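Local coordinates for flavin reductase domain protein (Arthrobacter sp., PDB 2QCK) that probably binds FMN and may catalyse the reduction of flavin by a reduced nicotinamide nucleotide, at the interface of chains A and B. Numbering follows the deposited sequence. Chains: chain A/B, Flavin reductase domain protein.

The interface of chains A and B. Residues chain A 44-45, 47-48, 51-53; chain B 13, 17.
B:Phe13 and A:Pro51 meet at the apolar centre of this patch, where the proline CB sits over the middle of the phenyl face, 3.6 Å from the ring centroid, in a CH-pi contact. The opposite face of the same ring is covered near its rim by CD2 of B:Phe17, one helical turn further along helix 10-18, so the B:Phe13 ring is held between its own helix neighbour and the partner chain. With CG anti to the backbone N (chi1 175°), the B:Phe13 ring extends away from its helix toward strands 44-48 and 51-58 of chain A. B:Phe17 lies beside it, and its far end reaches both strands: CZ packs against CB of A:Phe53 at 3.7 Å, while A:Ser45 CB approaches one face off-centre, 4.0 Å from CD1.

Outward from this core, the aromatic rims face polar backbone. CE2 of B:Phe13 comes within 3.2 Å of the carbonyl O of A:Ser47, and its CZ lies 3.4 Å from the carbonyl O of A:Arg52; both oxygens approach the far rim from the proline side of the ring, and neither approach implies a hydrogen bond. The A:Ser45 hydroxyl, OG, comes to the same rim from the other side, where B:Phe17 sits, 3.7 Å from CZ of B:Phe13; a chi1 of -169° turns it away from its own backbone N and toward that ring. CE1 of B:Phe17 rests 3.4 Å from the backbone N of A:Ser45. The patch docks the N-terminal helix of one subunit onto a strand pair of the other and, repeated by the two-fold axis, probably helps hold the two subunits of this assembly together, if, as seems likely, it is the biological dimer.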
loop_
_atom_site.group_PDB
_atom_site.type_symbol
_atom_site.label_atom_id
_atom_site.label_comp_id
_atom_site.label_asym_id
_atom_site.label_seq_id
_atom_site.Cartn_x
_atom_site.Cartn_y
_atom_site.Cartn_z
ATOM N N ALA A 44 3.762 -0.427 -2.862
ATOM C CA ALA A 44 4.279 -1.058 -1.612
ATOM C C ALA A 44 5.547 -1.756 -1.965
ATOM O O ALA A 44 5.679 -2.345 -3.036
ATOM C CB ALA A 44 3.317 -2.055 -1.066
ATOM N N SER A 45 6.483 -1.698 -1.044
ATOM C CA SER A 45 7.662 -2.535 -1.078
ATOM C C SER A 45 7.328 -4.034 -1.033
ATOM O O SER A 45 6.474 -4.450 -0.238
ATOM C CB SER A 45 8.499 -2.181 0.139
ATOM O OG SER A 45 9.742 -2.785 -0.023
ATOM N N SER A 47 10.304 -6.635 -1.904
ATOM C CA SER A 47 11.542 -7.292 -1.480
ATOM C C SER A 47 12.732 -6.383 -1.609
ATOM O O SER A 47 12.694 -5.371 -2.275
ATOM C CB SER A 47 11.804 -8.589 -2.254
ATOM O OG SER A 47 12.065 -8.321 -3.616
ATOM N N ALA A 48 13.792 -6.764 -0.919
ATOM C CA ALA A 48 15.017 -5.985 -0.879
ATOM C C ALA A 48 16.066 -6.506 -1.854
ATOM O O ALA A 48 16.772 -5.706 -2.493
ATOM C CB ALA A 48 15.567 -5.969 0.537
ATOM N N PRO A 51 15.450 -5.820 -5.310
ATOM C CA PRO A 51 14.477 -4.840 -4.948
ATOM C C PRO A 51 13.271 -4.914 -5.843
ATOM O O PRO A 51 13.410 -4.832 -7.065
ATOM C CB PRO A 51 15.223 -3.518 -5.142
ATOM C CG PRO A 51 16.326 -3.803 -6.077
ATOM C CD PRO A 51 16.681 -5.223 -5.883
ATOM N N ARG A 52 12.103 -5.046 -5.225
ATOM C CA ARG A 52 10.838 -5.055 -5.957
ATOM C C ARG A 52 9.750 -4.289 -5.223
ATOM O O ARG A 52 9.750 -4.206 -4.018
ATOM C CB ARG A 52 10.308 -6.475 -6.161
ATOM C CG ARG A 52 11.282 -7.538 -6.626
ATOM C CD ARG A 52 10.492 -8.781 -6.987
ATOM N NE ARG A 52 11.083 -10.021 -6.487
ATOM C CZ ARG A 52 12.023 -10.713 -7.113
ATOM N NH1 ARG A 52 12.515 -10.297 -8.272
ATOM N NH2 ARG A 52 12.477 -11.828 -6.578
ATOM N N PHE A 53 8.788 -3.779 -5.984
ATOM C CA PHE A 53 7.604 -3.179 -5.423
ATOM C C PHE A 53 6.412 -3.663 -6.219
ATOM O O PHE A 53 6.571 -4.201 -7.296
ATOM C CB PHE A 53 7.632 -1.623 -5.390
ATOM C CG PHE A 53 7.663 -0.942 -6.743
ATOM C CD1 PHE A 53 8.858 -0.644 -7.353
ATOM C CD2 PHE A 53 6.495 -0.483 -7.340
ATOM C CE1 PHE A 53 8.899 0.012 -8.560
ATOM C CE2 PHE A 53 6.544 0.153 -8.566
ATOM C CZ PHE A 53 7.739 0.403 -9.154
ATOM N N PHE B 13 16.807 2.428 -3.023
ATOM C CA PHE B 13 15.531 1.726 -2.859
ATOM C C PHE B 13 15.063 1.762 -1.380
ATOM O O PHE B 13 13.929 2.150 -1.092
ATOM C CB PHE B 13 15.654 0.287 -3.404
ATOM C CG PHE B 13 14.443 -0.558 -3.191
ATOM C CD1 PHE B 13 13.362 -0.483 -4.045
ATOM C CD2 PHE B 13 14.384 -1.452 -2.131
ATOM C CE1 PHE B 13 12.225 -1.276 -3.825
ATOM C CE2 PHE B 13 13.259 -2.238 -1.924
ATOM C CZ PHE B 13 12.183 -2.136 -2.774
ATOM N N PHE B 17 11.596 4.097 -0.015
ATOM C CA PHE B 17 10.457 3.558 0.764
ATOM C C PHE B 17 10.416 4.049 2.206
ATOM O O PHE B 17 9.357 3.967 2.852
ATOM C CB PHE B 17 10.295 2.002 0.674
ATOM C CG PHE B 17 9.613 1.589 -0.567
ATOM C CD1 PHE B 17 8.246 1.708 -0.676
ATOM C CD2 PHE B 17 10.350 1.248 -1.687
ATOM C CE1 PHE B 17 7.621 1.442 -1.857
ATOM C CE2 PHE B 17 9.732 0.970 -2.883
ATOM C CZ PHE B 17 8.368 1.072 -2.966
#